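Local coordinates for protein inulin fructotransferase (Bacillus sp. snu-7, PDB 2INV) that converts inulin into a cyclic difructose anhydride by intramolecular fructosyl transfer, on a right-handed parallel beta-helix scaffold, at residues 381-386 and 399-404; 313-318 and 341-346. All blocks are in the same frame, centred on the assembly; numbering follows the deposited sequence.

Contact 1. Residues 381-386 and 399-404; sequences ASTTHS and SYSSDT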
ATOM      1  N   ALA A 381     -20.526 -31.258   8.906  1.00 18.69           N
ATOM      2  CA  ALA A 381     -20.468 -32.681   8.569  1.00 19.20           C
ATOM      3  C   ALA A 381     -20.072 -33.004   7.127  1.00 19.55           C
ATOM      4  O   ALA A 381     -19.768 -34.153   6.808  1.00 20.27           O
ATOM      5  CB  ALA A 381     -21.808 -33.335   8.902  1.00 19.36           C
ATOM      6  N   SER A 382     -20.094 -31.999   6.258  1.00 20.56           N
ATOM      7  CA  SER A 382     -19.735 -32.205   4.864  1.00 20.25           C
ATOM      8  C   SER A 382     -18.227 -32.187   4.713  1.00 20.86           C
ATOM      9  O   SER A 382     -17.669 -32.885   3.868  1.00 21.32           O
ATOM     10  CB  SER A 382     -20.340 -31.110   3.975  1.00 19.90           C
ATOM     11  OG  SER A 382     -21.747 -31.179   3.935  1.00 19.92           O
ATOM     12  N   THR A 383     -17.569 -31.396   5.550  1.00 19.84           N
ATOM     13  CA  THR A 383     -16.120 -31.260   5.496  1.00 18.64           C
ATOM     14  C   THR A 383     -15.339 -32.551   5.679  1.00 18.62           C
ATOM     15  O   THR A 383     -15.765 -33.470   6.372  1.00 19.17           O
ATOM     16  CB  THR A 383     -15.606 -30.279   6.570  1.00 18.92           C
ATOM     17  OG1 THR A 383     -15.801 -30.848   7.874  1.00 18.18           O
ATOM     18  CG2 THR A 383     -16.335 -28.962   6.473  1.00 19.90           C
ATOM     19  N   THR A 384     -14.183 -32.598   5.031  1.00 17.32           N
ATOM     20  CA  THR A 384     -13.289 -33.734   5.123  1.00 17.08           C
ATOM     21  C   THR A 384     -11.851 -33.268   5.226  1.00 17.65           C
ATOM     22  O   THR A 384     -11.460 -32.247   4.649  1.00 16.27           O
ATOM     23  CB  THR A 384     -13.365 -34.664   3.891  1.00 17.36           C
ATOM     24  OG1 THR A 384     -12.986 -33.938   2.713  1.00 17.65           O
ATOM     25  CG2 THR A 384     -14.757 -35.236   3.731  1.00 17.09           C
ATOM     26  N   HIS A 385     -11.088 -34.031   5.999  1.00 17.91           N
ATOM     27  CA  HIS A 385      -9.668 -33.809   6.201  1.00 18.21           C
ATOM     28  C   HIS A 385      -9.225 -32.388   6.596  1.00 17.53           C
ATOM     29  O   HIS A 385      -8.140 -31.942   6.230  1.00 16.84           O
ATOM     30  CB  HIS A 385      -8.953 -34.297   4.939  1.00 20.56           C
ATOM     31  CG  HIS A 385      -9.518 -35.578   4.402  1.00 22.92           C
ATOM     32  ND1 HIS A 385      -9.884 -36.628   5.216  1.00 24.68           N
ATOM     33  CD2 HIS A 385      -9.822 -35.964   3.137  1.00 24.50           C
ATOM     34  CE1 HIS A 385     -10.390 -37.602   4.479  1.00 24.69           C
ATOM     35  NE2 HIS A 385     -10.363 -37.224   3.216  1.00 26.14           N
ATOM     36  N   SER A 386     -10.063 -31.695   7.371  1.00 16.50           N
ATOM     37  CA  SER A 386      -9.766 -30.334   7.843  1.00 16.27           C
ATOM     38  C   SER A 386      -8.729 -30.393   8.961  1.00 16.25           C
ATOM     39  O   SER A 386      -8.524 -31.449   9.563  1.00 15.17           O
ATOM     40  CB  SER A 386     -11.028 -29.650   8.385  1.00 16.46           C
ATOM     41  OG  SER A 386     -12.102 -29.716   7.465  1.00 17.78           O
ATOM     42  N   SER A 399     -16.446 -30.155  15.661  1.00 19.67           N
ATOM     43  CA  SER A 399     -16.142 -30.850  14.425  1.00 20.78           C
ATOM     44  C   SER A 399     -17.208 -31.912  14.201  1.00 21.70           C
ATOM     45  O   SER A 399     -17.320 -32.860  14.980  1.00 21.42           O
ATOM     46  CB  SER A 399     -14.760 -31.500  14.500  1.00 20.58           C
ATOM     47  OG  SER A 399     -14.532 -32.354  13.387  1.00 20.17           O
ATOM     48  N   TYR A 400     -18.001 -31.748  13.145  1.00 22.16           N
ATOM     49  CA  TYR A 400     -19.051 -32.715  12.835  1.00 24.00           C
ATOM     50  C   TYR A 400     -18.507 -33.740  11.887  1.00 25.31           C
ATOM     51  O   TYR A 400     -19.256 -34.530  11.303  1.00 25.94           O
ATOM     52  CB  TYR A 400     -20.233 -32.047  12.168  1.00 24.01           C
ATOM     53  CG  TYR A 400     -20.995 -31.174  13.101  1.00 24.45           C
ATOM     54  CD1 TYR A 400     -21.528 -31.684  14.281  1.00 24.77           C
ATOM     55  CD2 TYR A 400     -21.176 -29.838  12.815  1.00 25.39           C
ATOM     56  CE1 TYR A 400     -22.233 -30.881  15.149  1.00 24.99           C
ATOM     57  CE2 TYR A 400     -21.876 -29.010  13.672  1.00 25.24           C
ATOM     58  CZ  TYR A 400     -22.402 -29.538  14.837  1.00 25.81           C
ATOM     59  OH  TYR A 400     -23.105 -28.728  15.681  1.00 25.70           O
ATOM     60  N   SER A 401     -17.200 -33.704  11.702  1.00 26.50           N
ATOM     61  CA  SER A 401     -16.576 -34.656  10.821  1.00 27.88           C
ATOM     62  C   SER A 401     -15.736 -35.500  11.748  1.00 28.21           C
ATOM     63  O   SER A 401     -15.522 -35.120  12.907  1.00 29.07           O
ATOM     64  CB  SER A 401     -15.703 -33.934   9.811  1.00 28.55           C
ATOM     65  OG  SER A 401     -14.983 -34.864   9.020  1.00 29.64           O
ATOM     66  N   SER A 402     -15.257 -36.636  11.259  1.00 28.38           N
ATOM     67  CA  SER A 402     -14.448 -37.475  12.111  1.00 28.54           C
ATOM     68  C   SER A 402     -13.018 -37.595  11.616  1.00 27.79           C
ATOM     69  O   SER A 402     -12.201 -38.298  12.233  1.00 28.13           O
ATOM     70  CB  SER A 402     -15.082 -38.857  12.237  1.00 29.34           C
ATOM     71  OG  SER A 402     -15.211 -39.474  10.964  1.00 31.41           O
ATOM     72  N   ASP A 403     -12.711 -36.926  10.506  1.00 26.40           N
ATOM     73  CA  ASP A 403     -11.349 -36.968  10.005  1.00 25.92           C
ATOM     74  C   ASP A 403     -10.671 -35.643  10.305  1.00 25.16           C
ATOM     75  O   ASP A 403      -9.577 -35.366   9.807  1.00 25.72           O
ATOM     76  CB  ASP A 403     -11.302 -37.239   8.502  1.00 26.41           C
ATOM     77  CG  ASP A 403     -12.532 -36.740   7.779  1.00 27.74           C
ATOM     78  OD1 ASP A 403     -12.790 -35.515   7.788  1.00 28.52           O
ATOM     79  OD2 ASP A 403     -13.248 -37.577   7.191  1.00 28.06           O
ATOM     80  N   THR A 404     -11.315 -34.822  11.125  1.00 23.33           N
ATOM     81  CA  THR A 404     -10.727 -33.545  11.471  1.00 21.76           C
ATOM     82  C   THR A 404      -9.613 -33.753  12.479  1.00 21.18           C
ATOM     83  O   THR A 404      -9.771 -34.486  13.463  1.00 21.31           O
ATOM     84  CB  THR A 404     -11.754 -32.588  12.082  1.00 22.18           C
ATOM     85  OG1 THR A 404     -12.772 -32.290  11.115  1.00 21.62           O
ATOM     86  CG2 THR A 404     -11.066 -31.297  12.504  1.00 21.78           C
TER
HETATM   87  O   HOH W   1     -13.304 -31.941   8.359  1.00 29.50           O
HETATM   88  O   HOH W   2      -6.884 -33.709   9.020  1.00 25.74           O

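Contact 2. Residues 313-318 and 341-346; sequences LDDLYG and ANIAPA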
ATOM      1  N   LEU A 313     -28.865 -13.260   7.921  1.00 16.20           N
ATOM      2  CA  LEU A 313     -28.070 -14.396   8.346  1.00 15.93           C
ATOM      3  C   LEU A 313     -28.041 -14.510   9.859  1.00 15.87           C
ATOM      4  O   LEU A 313     -28.115 -13.503  10.566  1.00 15.53           O
ATOM      5  CB  LEU A 313     -26.650 -14.269   7.807  1.00 15.64           C
ATOM      6  CG  LEU A 313     -26.530 -14.351   6.286  1.00 14.96           C
ATOM      7  CD1 LEU A 313     -25.076 -14.242   5.871  1.00 14.01           C
ATOM      8  CD2 LEU A 313     -27.124 -15.668   5.803  1.00 14.20           C
ATOM      9  N   ASP A 314     -27.960 -15.739  10.365  1.00 16.27           N
ATOM     10  CA  ASP A 314     -27.900 -15.912  11.809  1.00 16.85           C
ATOM     11  C   ASP A 314     -26.448 -16.105  12.232  1.00 17.00           C
ATOM     12  O   ASP A 314     -25.548 -16.189  11.387  1.00 17.26           O
ATOM     13  CB  ASP A 314     -28.790 -17.073  12.302  1.00 17.21           C
ATOM     14  CG  ASP A 314     -28.355 -18.443  11.789  1.00 17.88           C
ATOM     15  OD1 ASP A 314     -27.141 -18.741  11.763  1.00 16.27           O
ATOM     16  OD2 ASP A 314     -29.254 -19.245  11.437  1.00 18.36           O
ATOM     17  N   ASP A 315     -26.217 -16.139  13.538  1.00 15.72           N
ATOM     18  CA  ASP A 315     -24.867 -16.271  14.071  1.00 15.82           C
ATOM     19  C   ASP A 315     -24.219 -17.634  13.930  1.00 14.73           C
ATOM     20  O   ASP A 315     -23.125 -17.859  14.441  1.00 15.07           O
ATOM     21  CB  ASP A 315     -24.863 -15.843  15.532  1.00 16.05           C
ATOM     22  CG  ASP A 315     -25.057 -14.349  15.685  1.00 17.78           C
ATOM     23  OD1 ASP A 315     -24.058 -13.603  15.571  1.00 18.31           O
ATOM     24  OD2 ASP A 315     -26.208 -13.909  15.893  1.00 18.49           O
ATOM     25  N   LEU A 316     -24.886 -18.551  13.246  1.00 14.58           N
ATOM     26  CA  LEU A 316     -24.298 -19.866  13.052  1.00 14.54           C
ATOM     27  C   LEU A 316     -23.679 -19.903  11.650  1.00 14.07           C
ATOM     28  O   LEU A 316     -22.952 -20.833  11.304  1.00 13.95           O
ATOM     29  CB  LEU A 316     -25.345 -20.970  13.248  1.00 15.41           C
ATOM     30  CG  LEU A 316     -25.789 -21.132  14.711  1.00 15.82           C
ATOM     31  CD1 LEU A 316     -26.925 -22.131  14.813  1.00 17.13           C
ATOM     32  CD2 LEU A 316     -24.608 -21.595  15.554  1.00 17.81           C
ATOM     33  N   TYR A 317     -23.950 -18.861  10.857  1.00 13.87           N
ATOM     34  CA  TYR A 317     -23.396 -18.736   9.505  1.00 13.07           C
ATOM     35  C   TYR A 317     -21.895 -18.548   9.692  1.00 13.71           C
ATOM     36  O   TYR A 317     -21.091 -19.003   8.866  1.00 14.59           O
ATOM     37  CB  TYR A 317     -23.966 -17.498   8.793  1.00 13.18           C
ATOM     38  CG  TYR A 317     -23.607 -17.387   7.321  1.00 12.15           C
ATOM     39  CD1 TYR A 317     -24.279 -18.143   6.363  1.00 11.90           C
ATOM     40  CD2 TYR A 317     -22.609 -16.513   6.884  1.00 12.42           C
ATOM     41  CE1 TYR A 317     -23.976 -18.029   5.000  1.00 12.01           C
ATOM     42  CE2 TYR A 317     -22.288 -16.393   5.520  1.00 12.19           C
ATOM     43  CZ  TYR A 317     -22.981 -17.154   4.586  1.00 11.18           C
ATOM     44  OH  TYR A 317     -22.691 -17.035   3.249  1.00 13.12           O
ATOM     45  N   GLY A 318     -21.533 -17.868  10.782  1.00 13.66           N
ATOM     46  CA  GLY A 318     -20.135 -17.614  11.071  1.00 14.01           C
ATOM     47  C   GLY A 318     -19.681 -16.254  10.580  1.00 14.47           C
ATOM     48  O   GLY A 318     -20.167 -15.774   9.555  1.00 13.92           O
ATOM     49  N   ALA A 341     -28.893 -11.096  23.529  1.00 27.18           N
ATOM     50  CA  ALA A 341     -30.226 -10.950  22.970  1.00 28.58           C
ATOM     51  C   ALA A 341     -30.286 -10.650  21.478  1.00 28.69           C
ATOM     52  O   ALA A 341     -31.364 -10.698  20.882  1.00 29.36           O
ATOM     53  CB  ALA A 341     -30.977  -9.873  23.739  1.00 28.91           C
ATOM     54  N   ASN A 342     -29.159 -10.316  20.869  1.00 28.23           N
ATOM     55  CA  ASN A 342     -29.202 -10.031  19.452  1.00 27.33           C
ATOM     56  C   ASN A 342     -28.652 -11.227  18.704  1.00 26.55           C
ATOM     57  O   ASN A 342     -28.628 -11.256  17.468  1.00 26.75           O
ATOM     58  CB  ASN A 342     -28.407  -8.775  19.133  1.00 28.57           C
ATOM     59  CG  ASN A 342     -29.076  -7.526  19.657  1.00 29.62           C
ATOM     60  OD1 ASN A 342     -30.270  -7.308  19.455  1.00 30.74           O
ATOM     61  ND2 ASN A 342     -28.307  -6.699  20.342  1.00 30.79           N
ATOM     62  N   ILE A 343     -28.258 -12.235  19.473  1.00 26.00           N
ATOM     63  CA  ILE A 343     -27.699 -13.441  18.907  1.00 24.68           C
ATOM     64  C   ILE A 343     -28.732 -14.424  18.366  1.00 24.84           C
ATOM     65  O   ILE A 343     -29.594 -14.948  19.081  1.00 24.73           O
ATOM     66  CB  ILE A 343     -26.777 -14.111  19.932  1.00 24.02           C
ATOM     67  CG1 ILE A 343     -25.618 -13.149  20.244  1.00 23.09           C
ATOM     68  CG2 ILE A 343     -26.248 -15.433  19.397  1.00 23.19           C
ATOM     69  CD1 ILE A 343     -24.696 -13.601  21.335  1.00 22.12           C
ATOM     70  N   ALA A 344     -28.601 -14.662  17.069  1.00 24.47           N
ATOM     71  CA  ALA A 344     -29.465 -15.540  16.302  1.00 25.23           C
ATOM     72  C   ALA A 344     -28.845 -16.925  16.113  1.00 25.51           C
ATOM     73  O   ALA A 344     -27.724 -17.032  15.601  1.00 24.98           O
ATOM     74  CB  ALA A 344     -29.730 -14.931  14.950  1.00 25.52           C
ATOM     75  N   PRO A 345     -29.512 -17.982  16.572  1.00 26.62           N
ATOM     76  CA  PRO A 345     -30.766 -18.273  17.277  1.00 27.37           C
ATOM     77  C   PRO A 345     -30.633 -18.149  18.799  1.00 27.65           C
ATOM     78  O   PRO A 345     -29.535 -18.333  19.358  1.00 27.79           O
ATOM     79  CB  PRO A 345     -31.025 -19.715  16.889  1.00 26.94           C
ATOM     80  CG  PRO A 345     -30.696 -19.684  15.460  1.00 27.90           C
ATOM     81  CD  PRO A 345     -29.345 -18.950  15.465  1.00 27.00           C
ATOM     82  N   ALA A 346     -31.735 -17.804  19.454  1.00 28.60           N
ATOM     83  CA  ALA A 346     -31.730 -17.636  20.889  1.00 28.94           C
ATOM     84  C   ALA A 346     -31.100 -18.867  21.514  1.00 28.73           C
ATOM     85  O   ALA A 346     -31.483 -20.015  21.218  1.00 29.38           O
ATOM     86  CB  ALA A 346     -33.145 -17.463  21.387  1.00 29.95           C
TER
HETATM   87  O   HOH W   3     -26.354 -11.096  15.519  1.00 31.01           O

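Contact 1. Residues 381-386 and 399-404
Tyr400 is the first residue of 399-404 to meet the 381-386 loop. Tyr400 CB packs against Ala381 CB at 3.8 Å, while its ring leads away from the contact. The Tyr400 carbonyl also receives a CA-H...O contact from Ala381. Ser401 comes next, with OG anti to the backbone N (chi1 174°). Its CB lies beside Thr383 OG1, a hydroxyl bonded to the Asp380 carbonyl. Ser401 OG donates to Asp403 OD1 at 2.6 Å.

Asp403 makes the direct hydrogen bond to the other loop. Asp403 OD1 also accepts from His385 N at 2.9 Å (N-H...O 150°). The two donors approach OD1 from opposite faces of the carboxylate, each well out of its plane, so two bonds grip one oxygen. Asp403 CB meets the edge of the His385 ring, 3.6 Å from ND1. The ring and carboxylate planes are turned 58° apart. Thr384 CB covers the centre of one ring face. The nearby carboxylate could favour a protonated histidine. An alanine at Asp403 would remove the acceptor shared by His385 N and Ser401 OG, and would probably loosen the link between the loops.

At Thr404 water takes over. One water binds Thr404 OG1 and Ser386 OG and donates to Thr383 OG1 at 2.8 Å. A second donates to Ser386 O and, more loosely, to Asp403 O. Thr404 CA makes a CA-H...O contact with Ser386 O.

The two loops are stacked turns at the C-terminal end of the beta-helix. Strands 375-379 and 397-399 pair in parallel before them, and strands 387-389 and 405-407 pair after them.

Contact 2. Residues 313-318 and 341-346
Asp315 does most of the bonding between 313-318 and 341-346. Asp315 N donates to Ala344 O at 2.7 Å, with the donor somewhat above the carbonyl plane and the bond bent (N-H...O 139°). Its side chain returns the link: Asp315 OD2 accepts from Ala344 N at 2.8 Å through its anti lone pair, in a straighter bond (160°). One residue thus serves both the N-H and the carbonyl of Ala344. A water also donates to Asp315 OD2 and to Asn342 O. The other oxygen, OD1, is held by a salt bridge to Arg298 and a hydrogen bond from Tyr336 OH. The buried carboxylate therefore has partners on both oxygens.

Asp314 shapes the 313-318 loop. Asp314 OD1 accepts from Leu316 N at 2.7 Å, an Asx turn, and its carbonyl accepts from Tyr317 N, closing a type I beta turn. Asp314 CB also packs against Ala344 CB at 3.5 Å. Pro345, after a cis peptide bond, sets CD against Asp314 CB and Leu316 CD1.

The first loop leads from strand 285-299 into 320-323. The second leads from 328-337 into 351-357, the parallel neighbour of 320-323. Both loops belong to successive windings of the right-handed parallel beta-helix; 285-299 and 328-337 also pair in parallel.

Followed from the N terminus, the chain leaves strand 285-299 and enters 313-318. It runs through strands 320-323 and 328-337 and returns at 341-346, where contact 2 closes a loop with 22 residues between its segments. Strands 351-357, 362-370 and 375-379 follow, then 381-386. Contact 1 closes a shorter loop at 399-404, across 12 residues. The two loops come in series; they neither nest nor cross. The centres of contact 1 and contact 2 lie about 22 Å apart. The nearest atoms of contact 1 and contact 2 are about 7 Å apart. Each contact ties together loops from successive windings of the beta-helix, contact 1 in its final windings and contact 2 in earlier ones.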